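Local coordinates for lipopolysaccharide export system protein LptH (Pseudomonas aeruginosa, PDB 4UU4), which binds lipopolysaccharide and is required for its translocation from the inner to the outer membrane, perhaps as part of a bridge across the periplasm, at residues P88-Q93 with V101-G106; Y105-Q110 with L120-K125. All blocks are in the same frame, centred on the assembly; numbering follows the deposited sequence.

Contact 1 (P88-Q93 with V101-G106); sequences PAYYEQ and VTKAYG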
loop_
_atom_site.group_PDB
_atom_site.type_symbol
_atom_site.label_atom_id
_atom_site.label_comp_id
_atom_site.label_asym_id
_atom_site.label_seq_id
_atom_site.Cartn_x
_atom_site.Cartn_y
_atom_site.Cartn_z
ATOM N N PRO A 88 -4.936 -9.602 5.285
ATOM C CA PRO A 88 -4.435 -8.226 5.340
ATOM C C PRO A 88 -4.826 -7.441 4.096
ATOM O O PRO A 88 -5.405 -7.983 3.152
ATOM C CB PRO A 88 -2.922 -8.437 5.342
ATOM C CG PRO A 88 -2.746 -9.613 4.448
ATOM C CD PRO A 88 -3.913 -10.522 4.758
ATOM N N ALA A 89 -4.499 -6.158 4.110
ATOM C CA ALA A 89 -4.567 -5.335 2.923
ATOM C C ALA A 89 -3.376 -5.671 2.032
ATOM O O ALA A 89 -2.295 -6.071 2.518
ATOM C CB ALA A 89 -4.559 -3.875 3.294
ATOM N N TYR A 90 -3.578 -5.481 0.731
ATOM C CA TYR A 90 -2.642 -5.940 -0.287
ATOM C C TYR A 90 -2.265 -4.839 -1.277
ATOM O O TYR A 90 -3.121 -4.111 -1.770
ATOM C CB TYR A 90 -3.260 -7.130 -1.025
ATOM C CG TYR A 90 -2.472 -7.653 -2.207
ATOM C CD1 TYR A 90 -1.257 -8.312 -2.028
ATOM C CD2 TYR A 90 -2.960 -7.517 -3.497
ATOM C CE1 TYR A 90 -0.545 -8.805 -3.108
ATOM C CE2 TYR A 90 -2.255 -8.004 -4.581
ATOM C CZ TYR A 90 -1.050 -8.649 -4.383
ATOM O OH TYR A 90 -0.351 -9.132 -5.468
ATOM N N TYR A 91 -0.972 -4.726 -1.557
ATOM C CA TYR A 91 -0.451 -3.799 -2.554
ATOM C C TYR A 91 0.321 -4.598 -3.601
ATOM O O TYR A 91 1.075 -5.498 -3.258
ATOM C CB TYR A 91 0.471 -2.771 -1.887
ATOM C CG TYR A 91 1.223 -1.865 -2.844
ATOM C CD1 TYR A 91 0.661 -0.682 -3.295
ATOM C CD2 TYR A 91 2.504 -2.182 -3.278
ATOM C CE1 TYR A 91 1.337 0.154 -4.161
ATOM C CE2 TYR A 91 3.192 -1.350 -4.146
ATOM C CZ TYR A 91 2.600 -0.182 -4.586
ATOM O OH TYR A 91 3.273 0.654 -5.449
ATOM N N GLU A 92 0.130 -4.273 -4.873
ATOM C CA GLU A 92 0.838 -4.959 -5.945
ATOM C C GLU A 92 1.402 -3.926 -6.908
ATOM O O GLU A 92 0.703 -2.985 -7.265
ATOM C CB GLU A 92 -0.127 -5.886 -6.685
ATOM C CG GLU A 92 0.546 -6.852 -7.643
ATOM C CD GLU A 92 -0.447 -7.591 -8.523
ATOM O OE1 GLU A 92 -1.108 -8.525 -8.023
ATOM O OE2 GLU A 92 -0.562 -7.237 -9.715
ATOM N N GLN A 93 2.657 -4.072 -7.326
ATOM C CA GLN A 93 3.158 -3.140 -8.348
ATOM C C GLN A 93 4.318 -3.658 -9.196
ATOM O O GLN A 93 5.049 -4.552 -8.790
ATOM C CB GLN A 93 3.490 -1.764 -7.748
ATOM C CG GLN A 93 4.956 -1.540 -7.425
ATOM C CD GLN A 93 5.482 -0.236 -7.999
ATOM O OE1 GLN A 93 4.731 0.542 -8.588
ATOM N NE2 GLN A 93 6.777 0.005 -7.836
ATOM N N VAL A 101 7.367 -8.381 -10.504
ATOM C CA VAL A 101 6.201 -7.899 -9.772
ATOM C C VAL A 101 6.395 -7.993 -8.258
ATOM O O VAL A 101 6.665 -9.068 -7.723
ATOM C CB VAL A 101 4.922 -8.658 -10.194
ATOM C CG1 VAL A 101 5.248 -10.108 -10.537
ATOM C CG2 VAL A 101 3.849 -8.572 -9.105
ATOM N N THR A 102 6.250 -6.860 -7.577
ATOM C CA THR A 102 6.438 -6.790 -6.133
ATOM C C THR A 102 5.109 -6.831 -5.383
ATOM O O THR A 102 4.182 -6.049 -5.667
ATOM C CB THR A 102 7.263 -5.542 -5.709
ATOM O OG1 THR A 102 6.664 -4.354 -6.239
ATOM C CG2 THR A 102 8.688 -5.647 -6.228
ATOM N N LYS A 103 5.025 -7.766 -4.438
ATOM C CA LYS A 103 3.849 -7.914 -3.595
ATOM C C LYS A 103 4.110 -7.257 -2.250
ATOM O O LYS A 103 5.248 -7.181 -1.793
ATOM C CB LYS A 103 3.502 -9.391 -3.398
ATOM C CG LYS A 103 3.217 -10.142 -4.687
ATOM C CD LYS A 103 2.887 -11.598 -4.415
ATOM C CE LYS A 103 2.589 -12.349 -5.700
ATOM N NZ LYS A 103 2.420 -13.811 -5.469
ATOM N N ALA A 104 3.046 -6.771 -1.627
ATOM C CA ALA A 104 3.145 -6.124 -0.330
ATOM C C ALA A 104 1.899 -6.415 0.493
ATOM O O ALA A 104 0.782 -6.405 -0.016
ATOM C CB ALA A 104 3.353 -4.628 -0.494
ATOM N N TYR A 105 2.104 -6.688 1.771
ATOM C CA TYR A 105 1.010 -7.053 2.645
ATOM C C TYR A 105 1.102 -6.261 3.926
ATOM O O TYR A 105 2.195 -5.963 4.399
ATOM C CB TYR A 105 1.070 -8.540 2.976
ATOM C CG TYR A 105 0.997 -9.461 1.775
ATOM C CD1 TYR A 105 2.151 -9.865 1.105
ATOM C CD2 TYR A 105 -0.223 -9.951 1.331
ATOM C CE1 TYR A 105 2.083 -10.722 0.018
ATOM C CE2 TYR A 105 -0.300 -10.806 0.247
ATOM C CZ TYR A 105 0.853 -11.189 -0.406
ATOM O OH TYR A 105 0.768 -12.040 -1.486
ATOM N N GLY A 106 -0.049 -5.926 4.494
ATOM C CA GLY A 106 -0.048 -5.261 5.784
ATOM C C GLY A 106 -1.446 -5.087 6.320
ATOM O O GLY A 106 -2.376 -4.923 5.548
#

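Contact 2 (Y105-Q110 with L120-K125); sequences YGLTIQ and LIDQAK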
loop_
_atom_site.group_PDB
_atom_site.type_symbol
_atom_site.label_atom_id
_atom_site.label_comp_id
_atom_site.label_asym_id
_atom_site.label_seq_id
_atom_site.Cartn_x
_atom_site.Cartn_y
_atom_site.Cartn_z
ATOM N N TYR A 105 2.104 -6.688 1.771
ATOM C CA TYR A 105 1.010 -7.053 2.645
ATOM C C TYR A 105 1.102 -6.261 3.926
ATOM O O TYR A 105 2.195 -5.963 4.399
ATOM C CB TYR A 105 1.070 -8.540 2.976
ATOM C CG TYR A 105 0.997 -9.461 1.775
ATOM C CD1 TYR A 105 2.151 -9.865 1.105
ATOM C CD2 TYR A 105 -0.223 -9.951 1.331
ATOM C CE1 TYR A 105 2.083 -10.722 0.018
ATOM C CE2 TYR A 105 -0.300 -10.806 0.247
ATOM C CZ TYR A 105 0.853 -11.189 -0.406
ATOM O OH TYR A 105 0.768 -12.040 -1.486
ATOM N N GLY A 106 -0.049 -5.926 4.494
ATOM C CA GLY A 106 -0.048 -5.261 5.784
ATOM C C GLY A 106 -1.446 -5.087 6.320
ATOM O O GLY A 106 -2.376 -4.923 5.548
ATOM N N LEU A 107 -1.597 -5.132 7.639
ATOM C CA LEU A 107 -2.887 -4.853 8.253
ATOM C C LEU A 107 -3.386 -3.466 7.855
ATOM O O LEU A 107 -4.550 -3.308 7.501
ATOM C CB LEU A 107 -2.823 -5.015 9.770
ATOM C CG LEU A 107 -3.499 -6.286 10.297
ATOM C CD1 LEU A 107 -3.115 -7.487 9.453
ATOM C CD2 LEU A 107 -3.162 -6.532 11.765
ATOM N N THR A 108 -2.507 -2.467 7.891
ATOM C CA THR A 108 -2.851 -1.163 7.323
ATOM C C THR A 108 -1.851 -0.777 6.236
ATOM O O THR A 108 -0.647 -0.903 6.430
ATOM C CB THR A 108 -2.919 -0.056 8.400
ATOM O OG1 THR A 108 -3.923 -0.386 9.364
ATOM C CG2 THR A 108 -3.251 1.291 7.777
ATOM N N ILE A 109 -2.342 -0.324 5.086
ATOM C CA ILE A 109 -1.437 0.150 4.039
ATOM C C ILE A 109 -1.791 1.571 3.623
ATOM O O ILE A 109 -2.936 1.856 3.321
ATOM C CB ILE A 109 -1.475 -0.755 2.790
ATOM C CG1 ILE A 109 -0.979 -2.166 3.114
ATOM C CG2 ILE A 109 -0.631 -0.158 1.670
ATOM C CD1 ILE A 109 -1.005 -3.100 1.916
ATOM N N GLN A 110 -0.817 2.470 3.612
ATOM C CA GLN A 110 -1.070 3.817 3.115
ATOM C C GLN A 110 -0.273 4.063 1.846
ATOM O O GLN A 110 0.938 3.864 1.822
ATOM C CB GLN A 110 -0.688 4.855 4.160
ATOM C CG GLN A 110 -1.343 4.643 5.498
ATOM C CD GLN A 110 -0.772 5.556 6.558
ATOM O OE1 GLN A 110 0.295 5.289 7.112
ATOM N NE2 GLN A 110 -1.478 6.643 6.847
ATOM N N LEU A 120 3.432 0.129 5.073
ATOM C CA LEU A 120 2.733 -1.046 5.566
ATOM C C LEU A 120 2.942 -1.149 7.070
ATOM O O LEU A 120 4.074 -1.152 7.543
ATOM C CB LEU A 120 3.285 -2.300 4.884
ATOM C CG LEU A 120 3.427 -2.210 3.361
ATOM C CD1 LEU A 120 4.855 -2.489 2.924
ATOM C CD2 LEU A 120 2.474 -3.165 2.672
ATOM N N ILE A 121 1.848 -1.220 7.820
ATOM C CA ILE A 121 1.920 -1.324 9.269
ATOM C C ILE A 121 1.377 -2.714 9.581
ATOM O O ILE A 121 0.678 -3.317 8.757
ATOM C CB ILE A 121 1.361 -0.060 9.959
ATOM C CG1 ILE A 121 2.148 1.178 9.526
ATOM C CG2 ILE A 121 1.397 -0.199 11.473
ATOM C CD1 ILE A 121 1.961 2.367 10.443
ATOM N N ASP A 122 1.720 -3.206 10.772
ATOM C CA ASP A 122 1.140 -4.409 11.425
ATOM C C ASP A 122 1.049 -5.772 10.754
ATOM O O ASP A 122 -0.004 -6.171 10.270
ATOM C CB ASP A 122 -0.273 -4.143 11.909
ATOM C CG ASP A 122 -0.539 -4.793 13.250
ATOM O OD1 ASP A 122 0.278 -5.631 13.674
ATOM O OD2 ASP A 122 -1.570 -4.462 13.881
ATOM N N GLN A 123 2.157 -6.496 10.776
ATOM C CA GLN A 123 2.439 -7.660 9.940
ATOM C C GLN A 123 2.956 -7.330 8.520
ATOM O O GLN A 123 2.681 -8.052 7.565
ATOM C CB GLN A 123 1.284 -8.638 9.923
ATOM C CG GLN A 123 0.939 -9.094 11.321
ATOM C CD GLN A 123 -0.465 -9.630 11.437
ATOM O OE1 GLN A 123 -1.082 -9.549 12.497
ATOM N NE2 GLN A 123 -0.978 -10.190 10.350
ATOM N N ALA A 124 3.721 -6.247 8.422
ATOM C CA ALA A 124 4.243 -5.782 7.146
ATOM C C ALA A 124 5.085 -6.846 6.438
ATOM O O ALA A 124 6.100 -7.302 6.961
ATOM C CB ALA A 124 5.051 -4.511 7.349
ATOM N N LYS A 125 4.654 -7.241 5.243
ATOM C CA LYS A 125 5.408 -8.190 4.439
ATOM C C LYS A 125 5.647 -7.596 3.056
ATOM O O LYS A 125 4.865 -6.777 2.591
ATOM C CB LYS A 125 4.656 -9.520 4.329
ATOM C CG LYS A 125 5.525 -10.713 3.945
ATOM C CD LYS A 125 4.681 -11.942 3.624
ATOM C CE LYS A 125 3.686 -12.256 4.735
ATOM N NZ LYS A 125 2.739 -13.351 4.360
#

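Contact 1 (P88-Q93 with V101-G106)
Tyr90 and Tyr105, a non-hydrogen-bonded pair, lie side by side and point the same way on one face of an antiparallel beta hairpin, part of the beta-jellyroll of the LptA family. CG of Tyr90 is anti to its backbone N (chi1 175°), beside the carbonyl carbon; the ring beyond it comes nearer the partner strand, with CD1 3.5 Å from CE2 of Tyr105. The ring planes meet obliquely at 46°. At the end away from the hairpin loop, CG of Pro88 touches CD2 of Tyr105 (4.0 Å), the two side chains crossing obliquely. The Tyr90 hydroxyl reaches past the apolar CG of Lys103 and donates to OE1 of Glu92 on its own strand (2.7 Å); OE1 accepts on its anti lone pair and lies at the edge of the Tyr90 ring, in its plane. Tyrosine suits this partly exposed face, offering a broad apolar ring and a polar tip.

The other face is buried between the two sheets. Here small Ala104 packs its CB against CB of Tyr91 (3.7 Å) and at the edge of that ring. Backbone bonds join Ala89 with Gly106, Tyr91 with Ala104 and Gln93 with Thr102. At the last pair, Gln93 O accepts twice: from Thr102 N at 2.9 Å, and from Thr102 OG1 at 3.0 Å, which sits above the carbonyl plane.

Contact 2 (Y105-Q110 with L120-K125)
Leu107 and Asp122 meet where two neighbouring strands turn a corner together, passing from one sheet of the jellyroll to the other. Two short antiparallel ladders, out of register by one residue, flank the corner; within it Leu107 and Thr108 both face Ile121, a classic beta bulge. In the first, Tyr105 and Lys125 exchange backbone bonds of 2.9 Å, Tyr105 N to Lys125 O and Lys125 N to Tyr105 O. In the second, Ile121 N gives a nearly straight bond to Thr108 O, and the return bond from Thr108 N is weak. Leu107 N donates to Asp122 O at 3.2 Å from above the carbonyl plane.

Gly106, with no side chain, brings its CA to 3.6 Å from Ile121 O. On the buried face Ile109 and Leu120, branched aliphatics suited to the core, lie side by side; CG1 of Ile109 is anti to its carbonyl carbon (chi1 -64°) and lies 3.6 Å from CD2 of Leu120. Leu107 crosses Asp122 and Gln123 obliquely, its CD2 3.4 Å from Asp122 OD2 and its CD1 3.6 Å from Gln123 NE2. Lys125 passes its CB and CD by CD1 of Tyr105, but NZ stays 5.1 Å from the ring centroid, at most a weak attraction.

Both Asp122 carboxylate oxygens and Gln123 OE1 hydrogen-bond Thr158 or Ser159; they meet Leu107 through van der Waals contact, and backbone bonds supply the directional links.

Overall arrangement
From the N terminus, strand 89-93 runs out and returns through the loop 94-101 as strand 102-106, and contact 1 closes that loop. The chain then bends at 107-108 into the second sheet, makes the hairpin of strands 109-112 and 117-121, and bends back at 122-123 to lie beside strand 102-106; contact 2 closes this excursion. The loops follow without nesting, and the contacts share Tyr105 and Gly106. Together they put strands 89-93, 102-106 and 124-128 side by side in one sheet, while contact 2 also pairs 109-112 with 117-121 in the other. Between the sheets CB of Ala104 lies 3.6 Å from CD2 of Leu120, and Ile109 packs against the backbone of Ala89 and Tyr90.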